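Kallistatin (Homo sapiens, PDB 6F4V) inhibits tissue kallikrein as a secreted serpin, trapping the protease in a stable one-to-one complex and being cleaved at its reactive site. Local coordinates at residues A10-A21 with R241-L252. Residues are numbered along the deposited sequence; the frame is centred on the assembly and turned at random.
With EDO (1,2-ethanediol), chain F.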
# COMPACT_ATOMS: atom_id res chain seq x y z
N ALA A 10 8.40 -4.07 -5.25
CA ALA A 10 9.10 -2.97 -4.60
C ALA A 10 9.38 -1.83 -5.58
O ALA A 10 9.25 -0.66 -5.22
CB ALA A 10 10.39 -3.45 -3.96
N ASP A 11 9.75 -2.17 -6.81
CA ASP A 11 9.97 -1.18 -7.87
C ASP A 11 8.72 -0.38 -8.08
O ASP A 11 8.79 0.83 -8.15
CB ASP A 11 10.42 -1.88 -9.17
CG ASP A 11 10.44 -0.95 -10.40
OD1 ASP A 11 11.36 -0.13 -10.46
OD2 ASP A 11 9.53 -1.03 -11.30
N PHE A 12 7.58 -1.06 -8.22
CA PHE A 12 6.32 -0.35 -8.38
C PHE A 12 6.02 0.56 -7.20
O PHE A 12 5.63 1.73 -7.39
CB PHE A 12 5.16 -1.31 -8.59
CG PHE A 12 3.86 -0.63 -8.75
CD1 PHE A 12 3.56 0.05 -9.93
CD2 PHE A 12 2.95 -0.58 -7.72
CE1 PHE A 12 2.37 0.73 -10.09
CE2 PHE A 12 1.75 0.10 -7.87
CZ PHE A 12 1.45 0.75 -9.08
N ALA A 13 6.20 0.02 -5.98
CA ALA A 13 5.96 0.80 -4.74
C ALA A 13 6.65 2.15 -4.75
O ALA A 13 6.01 3.20 -4.54
CB ALA A 13 6.38 0.03 -3.53
N PHE A 14 7.94 2.12 -5.05
CA PHE A 14 8.74 3.33 -5.02
C PHE A 14 8.53 4.26 -6.24
O PHE A 14 8.64 5.47 -6.10
CB PHE A 14 10.20 3.03 -4.72
CG PHE A 14 10.39 2.55 -3.29
CD1 PHE A 14 10.28 3.44 -2.23
CD2 PHE A 14 10.62 1.20 -3.00
CE1 PHE A 14 10.41 3.01 -0.90
CE2 PHE A 14 10.73 0.77 -1.67
CZ PHE A 14 10.64 1.67 -0.63
N ARG A 15 8.17 3.69 -7.39
CA ARG A 15 7.77 4.49 -8.55
C ARG A 15 6.48 5.26 -8.26
O ARG A 15 6.38 6.46 -8.60
CB ARG A 15 7.63 3.64 -9.82
CG ARG A 15 8.96 3.35 -10.53
CD ARG A 15 8.74 2.80 -11.93
NE ARG A 15 8.21 1.46 -11.87
CZ ARG A 15 7.03 1.03 -12.33
NH1 ARG A 15 6.19 1.80 -13.01
NH2 ARG A 15 6.72 -0.24 -12.14
N PHE A 16 5.50 4.57 -7.65
CA PHE A 16 4.23 5.21 -7.32
C PHE A 16 4.45 6.33 -6.32
O PHE A 16 3.95 7.45 -6.50
CB PHE A 16 3.21 4.19 -6.81
CG PHE A 16 1.81 4.74 -6.68
CD1 PHE A 16 1.41 5.41 -5.52
CD2 PHE A 16 0.89 4.55 -7.67
CE1 PHE A 16 0.14 5.92 -5.39
CE2 PHE A 16 -0.41 5.05 -7.55
CZ PHE A 16 -0.79 5.73 -6.40
N TYR A 17 5.19 6.04 -5.26
CA TYR A 17 5.51 7.04 -4.23
C TYR A 17 6.15 8.27 -4.89
O TYR A 17 5.79 9.42 -4.63
CB TYR A 17 6.42 6.46 -3.13
CG TYR A 17 6.69 7.51 -2.10
CD1 TYR A 17 5.80 7.75 -1.09
CD2 TYR A 17 7.75 8.39 -2.25
CE1 TYR A 17 5.99 8.81 -0.20
CE2 TYR A 17 7.94 9.48 -1.40
CZ TYR A 17 7.07 9.69 -0.37
OH TYR A 17 7.26 10.80 0.46
N TYR A 18 7.16 8.02 -5.70
CA TYR A 18 7.91 9.13 -6.29
C TYR A 18 7.01 10.06 -7.11
O TYR A 18 7.14 11.27 -7.04
CB TYR A 18 9.04 8.62 -7.15
CG TYR A 18 9.92 9.74 -7.67
CD1 TYR A 18 10.97 10.23 -6.89
CD2 TYR A 18 9.70 10.32 -8.91
CE1 TYR A 18 11.80 11.25 -7.35
CE2 TYR A 18 10.52 11.36 -9.39
CZ TYR A 18 11.57 11.80 -8.60
OH TYR A 18 12.42 12.82 -9.02
N LEU A 19 6.11 9.47 -7.88
CA LEU A 19 5.17 10.24 -8.72
C LEU A 19 4.27 11.12 -7.83
O LEU A 19 4.15 12.32 -8.06
CB LEU A 19 4.33 9.31 -9.60
CG LEU A 19 3.25 9.97 -10.50
CD1 LEU A 19 2.79 9.04 -11.60
CD2 LEU A 19 1.99 10.34 -9.75
N ILE A 20 3.70 10.53 -6.77
CA ILE A 20 2.82 11.28 -5.88
C ILE A 20 3.58 12.41 -5.19
O ILE A 20 3.10 13.55 -5.12
CB ILE A 20 2.18 10.40 -4.76
CG1 ILE A 20 1.42 9.21 -5.35
CG2 ILE A 20 1.25 11.22 -3.87
CD1 ILE A 20 0.32 9.56 -6.31
N ALA A 21 4.74 12.08 -4.67
CA ALA A 21 5.55 13.05 -3.92
C ALA A 21 6.01 14.20 -4.80
O ALA A 21 6.16 15.32 -4.33
CB ALA A 21 6.75 12.36 -3.30
N ARG A 241 12.99 16.36 0.28
CA ARG A 241 13.14 16.09 -1.16
C ARG A 241 14.40 15.33 -1.51
O ARG A 241 14.36 14.47 -2.40
CB ARG A 241 13.04 17.37 -2.03
CG ARG A 241 11.62 17.77 -2.41
CD ARG A 241 10.84 16.66 -3.11
NE ARG A 241 11.35 16.31 -4.45
CZ ARG A 241 11.01 15.22 -5.14
NH1 ARG A 241 10.19 14.30 -4.62
NH2 ARG A 241 11.51 15.03 -6.36
N GLU A 242 15.50 15.64 -0.83
CA GLU A 242 16.77 14.95 -1.09
C GLU A 242 16.68 13.43 -0.82
O GLU A 242 17.27 12.59 -1.54
CB GLU A 242 17.90 15.53 -0.25
CG GLU A 242 18.13 17.03 -0.50
CD GLU A 242 19.56 17.49 -0.26
OE1 GLU A 242 19.83 18.67 -0.61
OE2 GLU A 242 20.42 16.70 0.25
N ILE A 243 15.93 13.08 0.21
CA ILE A 243 15.76 11.67 0.53
C ILE A 243 14.80 11.02 -0.45
O ILE A 243 15.03 9.89 -0.93
CB ILE A 243 15.28 11.51 1.99
CG1 ILE A 243 16.29 12.14 2.97
CG2 ILE A 243 15.06 10.06 2.29
CD1 ILE A 243 17.71 11.68 2.81
N GLU A 244 13.74 11.73 -0.81
CA GLU A 244 12.78 11.20 -1.79
C GLU A 244 13.45 10.88 -3.13
O GLU A 244 13.10 9.88 -3.78
CB GLU A 244 11.60 12.16 -1.95
CG GLU A 244 10.69 12.20 -0.73
CD GLU A 244 9.51 13.15 -0.89
OE1 GLU A 244 9.64 14.16 -1.59
OE2 GLU A 244 8.44 12.92 -0.29
N GLU A 245 14.45 11.69 -3.53
CA GLU A 245 15.18 11.48 -4.80
C GLU A 245 15.95 10.18 -4.82
O GLU A 245 16.23 9.69 -5.89
CB GLU A 245 16.17 12.59 -5.13
CG GLU A 245 15.56 13.94 -5.40
CD GLU A 245 14.85 14.08 -6.73
OE1 GLU A 245 14.69 13.12 -7.54
OE2 GLU A 245 14.44 15.23 -6.94
N VAL A 246 16.28 9.63 -3.66
CA VAL A 246 17.04 8.40 -3.58
C VAL A 246 16.24 7.25 -2.94
O VAL A 246 16.83 6.20 -2.62
CB VAL A 246 18.40 8.61 -2.85
CG1 VAL A 246 19.28 9.59 -3.63
CG2 VAL A 246 18.22 9.06 -1.40
N LEU A 247 14.93 7.43 -2.76
CA LEU A 247 14.11 6.41 -2.10
C LEU A 247 13.75 5.30 -3.12
O LEU A 247 12.80 5.42 -3.92
CB LEU A 247 12.88 7.05 -1.50
CG LEU A 247 12.12 6.18 -0.51
CD1 LEU A 247 12.86 6.00 0.81
CD2 LEU A 247 10.75 6.80 -0.27
N THR A 248 14.55 4.23 -3.10
CA THR A 248 14.45 3.14 -4.05
C THR A 248 14.46 1.82 -3.29
O THR A 248 14.85 1.77 -2.14
CB THR A 248 15.68 3.11 -4.98
OG1 THR A 248 16.85 2.95 -4.17
CG2 THR A 248 15.78 4.38 -5.81
N PRO A 249 14.09 0.73 -3.97
CA PRO A 249 14.25 -0.59 -3.31
C PRO A 249 15.68 -0.85 -2.87
O PRO A 249 15.89 -1.36 -1.76
CB PRO A 249 13.84 -1.58 -4.40
CG PRO A 249 12.93 -0.81 -5.26
CD PRO A 249 13.50 0.59 -5.30
N GLU A 250 16.65 -0.42 -3.68
CA GLU A 250 18.06 -0.59 -3.35
C GLU A 250 18.45 0.19 -2.09
O GLU A 250 19.19 -0.32 -1.26
CB GLU A 250 18.97 -0.20 -4.54
CG GLU A 250 18.78 -1.09 -5.76
CD GLU A 250 17.48 -0.88 -6.53
OE1 GLU A 250 16.85 0.21 -6.45
OE2 GLU A 250 17.08 -1.82 -7.27
N MET A 251 17.91 1.39 -1.92
CA MET A 251 18.19 2.16 -0.72
C MET A 251 17.55 1.51 0.52
O MET A 251 18.19 1.44 1.58
CB MET A 251 17.71 3.59 -0.86
CG MET A 251 18.16 4.54 0.23
SD MET A 251 19.95 4.60 0.39
CE MET A 251 20.42 5.39 -1.13
N LEU A 252 16.31 1.03 0.39
CA LEU A 252 15.66 0.34 1.51
C LEU A 252 16.50 -0.87 1.95
O LEU A 252 16.71 -1.07 3.14
CB LEU A 252 14.25 -0.10 1.12
CG LEU A 252 13.43 -0.71 2.28
CD1 LEU A 252 13.14 0.36 3.34
CD2 LEU A 252 12.17 -1.34 1.71
C1 EDO F . 13.70 8.29 -7.64
O1 EDO F . 14.79 7.60 -8.26
C2 EDO F . 13.26 7.50 -6.41
O2 EDO F . 12.38 6.45 -6.82
O HOH W 1 10.27 6.62 -4.11
O HOH W 2 7.58 15.81 -2.07
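Tyr17 and Tyr18 both carry CG anti to the backbone N (chi1 -179° and -174°), which sends their hydroxyls to Glu244 and Glu245, consecutive residues of the facing segment. In this serpin fold the contact sets helix 6-23 against the turn joining helices 240-244 and 249-258. Tyr17 OH donates to Glu244 OE2 at 2.5 Å, reaching the anti side of a carboxylate turned 69° from the ring. Beside it, Ala21 CB packs on the same oxygen, and a basic side chain of the other protein chain gives OE2 a second, charged partner. Tyr18 OH donates to Glu245 OE1 at 2.7 Å on the syn side, tilted out of the carboxylate plane. Arg241 salt-bridges both glutamates, NH1 meeting Glu244 OE1 at 3.1 Å from above its carboxylate plane. A phenylalanine in place of Tyr18 would probably leave Glu245 OE1 without its cross-segment donor, and the carboxylate freer to turn on its weak bond to Arg241 NH2. The apolar half centres on Phe14, whose CE1 lies 3.6 Å from Leu247 CG while CD2 meets Pro249 CD at 3.7 Å; Leu252 CD2 lies at the edge of the Phe14 ring. Pro249 CG also packs 3.9 Å from Ala10 CB, and Thr248 N-caps the helix it precedes. Water joins the backbones here, one molecule donating to Phe14 O and to Leu247 O, 2.8 Å from each.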